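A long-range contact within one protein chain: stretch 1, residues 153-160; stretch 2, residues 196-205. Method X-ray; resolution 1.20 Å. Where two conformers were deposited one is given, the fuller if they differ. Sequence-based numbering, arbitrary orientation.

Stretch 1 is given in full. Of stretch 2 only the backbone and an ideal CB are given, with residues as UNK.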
# COMPACT_ATOMS: atom_id res chain seq x y z
N VAL A 153 -6.78 0.09 -16.40
CA VAL A 153 -7.02 -0.79 -15.25
C VAL A 153 -7.69 -2.05 -15.74
O VAL A 153 -8.27 -2.07 -16.85
CB VAL A 153 -7.87 -0.13 -14.12
CG1 VAL A 153 -7.22 1.14 -13.59
CG2 VAL A 153 -9.31 0.14 -14.56
N LEU A 154 -7.64 -3.10 -14.90
CA LEU A 154 -8.30 -4.38 -15.15
C LEU A 154 -9.17 -4.70 -13.94
O LEU A 154 -8.69 -4.77 -12.81
CB LEU A 154 -7.27 -5.48 -15.36
CG LEU A 154 -7.84 -6.91 -15.52
CD1 LEU A 154 -8.77 -7.04 -16.74
CD2 LEU A 154 -6.72 -7.92 -15.56
N LEU A 155 -10.49 -4.89 -14.21
CA LEU A 155 -11.50 -5.18 -13.15
C LEU A 155 -12.26 -6.43 -13.53
O LEU A 155 -12.79 -6.52 -14.65
CB LEU A 155 -12.45 -3.99 -13.07
CG LEU A 155 -11.81 -2.62 -12.78
CD1 LEU A 155 -12.87 -1.51 -12.86
CD2 LEU A 155 -11.13 -2.60 -11.38
N ILE A 156 -12.29 -7.42 -12.63
CA ILE A 156 -12.93 -8.70 -12.95
C ILE A 156 -13.87 -9.10 -11.84
O ILE A 156 -13.43 -9.27 -10.67
CB ILE A 156 -11.83 -9.81 -13.13
CG1 ILE A 156 -10.91 -9.45 -14.33
CG2 ILE A 156 -12.49 -11.19 -13.34
CD1 ILE A 156 -9.66 -10.30 -14.35
N ALA A 157 -15.15 -9.34 -12.20
CA ALA A 157 -16.10 -10.03 -11.35
C ALA A 157 -16.06 -11.48 -11.79
O ALA A 157 -16.64 -11.83 -12.85
CB ALA A 157 -17.50 -9.44 -11.50
N GLY A 158 -15.31 -12.32 -11.10
CA GLY A 158 -15.11 -13.70 -11.51
C GLY A 158 -16.32 -14.58 -11.31
O GLY A 158 -17.40 -14.15 -10.90
N ALA A 159 -16.11 -15.86 -11.58
CA ALA A 159 -17.21 -16.82 -11.66
C ALA A 159 -17.73 -17.25 -10.31
O ALA A 159 -16.96 -17.57 -9.40
CB ALA A 159 -16.76 -18.05 -12.42
N ASP A 160 -19.06 -17.27 -10.18
CA ASP A 160 -19.79 -17.90 -9.07
C ASP A 160 -21.22 -17.93 -9.50
O ASP A 160 -21.80 -16.88 -9.78
CB ASP A 160 -19.60 -17.16 -7.73
CG ASP A 160 -20.25 -17.96 -6.63
OD1 ASP A 160 -21.50 -18.01 -6.59
OD2 ASP A 160 -19.53 -18.53 -5.78
N UNK A 196 -18.03 -14.81 -21.29
CA UNK A 196 -16.67 -15.35 -21.37
C UNK A 196 -15.61 -14.41 -20.82
O UNK A 196 -15.62 -13.20 -21.05
CB UNK A 196 -16.33 -15.69 -22.82
N UNK A 197 -14.69 -15.01 -20.09
CA UNK A 197 -13.53 -14.29 -19.54
C UNK A 197 -12.31 -14.33 -20.43
O UNK A 197 -11.26 -13.77 -20.07
CB UNK A 197 -13.16 -14.87 -18.17
N UNK A 198 -12.42 -15.03 -21.56
CA UNK A 198 -11.31 -15.25 -22.46
C UNK A 198 -10.47 -14.01 -22.72
O UNK A 198 -11.03 -12.95 -23.05
CB UNK A 198 -11.84 -15.79 -23.79
N UNK A 199 -9.17 -14.13 -22.47
CA UNK A 199 -8.21 -13.07 -22.74
C UNK A 199 -8.12 -12.00 -21.67
O UNK A 199 -7.34 -11.05 -21.83
CB UNK A 199 -8.56 -12.40 -24.07
N UNK A 200 -8.83 -12.15 -20.56
CA UNK A 200 -8.86 -11.07 -19.57
C UNK A 200 -7.51 -10.75 -18.95
O UNK A 200 -7.31 -9.62 -18.54
CB UNK A 200 -9.84 -11.43 -18.45
N UNK A 201 -6.59 -11.71 -18.85
CA UNK A 201 -5.29 -11.42 -18.21
C UNK A 201 -4.23 -10.93 -19.21
O UNK A 201 -3.16 -10.54 -18.77
CB UNK A 201 -4.77 -12.67 -17.50
N UNK A 202 -4.57 -10.86 -20.50
CA UNK A 202 -3.62 -10.27 -21.47
C UNK A 202 -3.25 -8.86 -21.08
O UNK A 202 -2.12 -8.39 -21.31
CB UNK A 202 -4.21 -10.27 -22.88
N UNK A 203 -4.21 -8.15 -20.48
CA UNK A 203 -4.03 -6.73 -20.13
C UNK A 203 -2.97 -6.55 -19.03
O UNK A 203 -2.37 -5.47 -18.95
CB UNK A 203 -5.36 -6.13 -19.67
N UNK A 204 -2.69 -7.60 -18.24
CA UNK A 204 -1.60 -7.47 -17.27
C UNK A 204 -0.26 -7.37 -17.96
O UNK A 204 0.65 -6.73 -17.44
CB UNK A 204 -1.60 -8.65 -16.30
N UNK A 205 -0.15 -7.95 -19.16
CA UNK A 205 1.08 -7.88 -19.94
C UNK A 205 1.21 -6.56 -20.65
O UNK A 205 2.30 -5.96 -20.66
CB UNK A 205 1.14 -9.02 -20.96

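Position 196 lies beyond the reach of stretch 1: nothing of that stretch comes within 5.5 Å of its ideal CB. With phi -80° and psi 138°, many residues fit, proline among them; the peptide bond before it is cis, which strongly favours proline. The deposited residue is P196, which makes no contact here.

At position 197 the CA-to-CB bond points toward stretch 1, yet its ideal CB also has nothing within 5.5 Å. A short side chain would therefore leave the gap open, whereas a long one could cross it. At the far side lie the methyl groups of I156, the CB of A159 and the carbonyl oxygen of A157, so a long side chain with an apolar body and a donor at its tip would suit: tyrosine, or perhaps lysine or arginine. The residue is Y197, with chi1 at -66° (m). Its OH donates a hydrogen bond to A157 O at 2.7 Å, and that oxygen lies at the ring edge, near the ring plane, as suits a phenol donor, whose O-H prefers the ring plane. The ring makes apolar contacts on the way, I156 CG2 to Y197 CE1 at 4.2 Å and A159 CB to Y197 CE2 at 4.2 Å. A159 N is 3.3 Å from Y197 OH, but the angle is too poor for a hydrogen bond.

Positions 198 and 199 are out of reach, so stretch 1 selects nothing at either. They are the central pair of a type II turn from 197 to 200, closed by a hydrogen bond from the N of 200 to the O of 197 (3.0 Å). Position 198 tolerates many residues and is T198; at 199, phi of 82° favours glycine, and G199 is found.

Position 200 points toward stretch 1 at close range, its ideal CB 4.3 Å from I156 CD1 and 4.8 Å from L154 CD1. Such spacing suits a small or medium apolar side chain: alanine, cysteine, perhaps valine. It is C200, whose SG, with chi1 at 62° (p), packs 4.0 Å from I156 CD1. Its backbone also takes part, C200 O lying 3.5 Å from L154 CD1.

At position 201 the CB points sideways, 5.5 Å from L154 CD2, so only a longer side chain could turn its end inward; leucine, methionine or an aromatic would serve. Y201 does so, its CE1 3.4 Å from I156 CD1 and its CD1 4.1 Å from L154 CD2. Its OH is hydrogen-bonded elsewhere in the structure.

Position 202 points sideways with nothing near, leaving the choice wide; it is S202.

Position 203 points toward L154, its ideal CB 4.6 Å from L154 CD1. Apolar or flat side chains would suit. H203 CD2 comes to 3.9 Å from L154 CD1.

At position 204 the CA-to-CB bond again points sideways, the ideal CB being 5.2 Å from L154 CD2, and a branched apolar chain could close the gap. L204 does, its CD2 3.8 Å from L154 CD2.

Position 205 is out of reach and unconstrained by stretch 1; it is N205.

Stretch 2 196-205: PYTGCYSHLN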
# COMPACT_ATOMS: atom_id res chain seq x y z
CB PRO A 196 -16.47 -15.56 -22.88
CG PRO A 196 -17.28 -14.47 -23.49
CD PRO A 196 -18.53 -14.40 -22.63
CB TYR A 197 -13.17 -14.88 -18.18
CG TYR A 197 -14.24 -14.66 -17.13
CD1 TYR A 197 -14.42 -13.40 -16.56
CD2 TYR A 197 -15.07 -15.70 -16.72
CE1 TYR A 197 -15.39 -13.18 -15.57
CE2 TYR A 197 -16.03 -15.50 -15.72
CZ TYR A 197 -16.19 -14.23 -15.17
OH TYR A 197 -17.15 -14.07 -14.20
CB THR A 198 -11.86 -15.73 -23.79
OG1 THR A 198 -12.83 -16.75 -23.53
CG2 THR A 198 -10.76 -16.26 -24.68
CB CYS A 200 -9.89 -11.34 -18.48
SG CYS A 200 -9.57 -12.83 -17.49
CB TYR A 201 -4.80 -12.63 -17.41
CG TYR A 201 -5.77 -12.94 -16.27
CD1 TYR A 201 -6.06 -11.99 -15.28
CD2 TYR A 201 -6.37 -14.20 -16.16
CE1 TYR A 201 -6.90 -12.28 -14.22
CE2 TYR A 201 -7.23 -14.49 -15.11
CZ TYR A 201 -7.49 -13.53 -14.15
OH TYR A 201 -8.32 -13.79 -13.08
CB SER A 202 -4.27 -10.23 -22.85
OG SER A 202 -4.27 -11.55 -23.37
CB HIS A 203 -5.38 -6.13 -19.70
CG HIS A 203 -6.47 -6.43 -20.69
ND1 HIS A 203 -6.42 -6.00 -21.99
CD2 HIS A 203 -7.61 -7.14 -20.51
CE1 HIS A 203 -7.53 -6.45 -22.56
NE2 HIS A 203 -8.27 -7.14 -21.71
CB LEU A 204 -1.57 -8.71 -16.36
CG LEU A 204 -2.81 -8.93 -15.46
CD1 LEU A 204 -2.58 -10.16 -14.62
CD2 LEU A 204 -3.09 -7.71 -14.56
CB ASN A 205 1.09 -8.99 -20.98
CG ASN A 205 1.25 -10.35 -20.40
OD1 ASN A 205 2.03 -10.56 -19.46
ND2 ASN A 205 0.50 -11.29 -20.93
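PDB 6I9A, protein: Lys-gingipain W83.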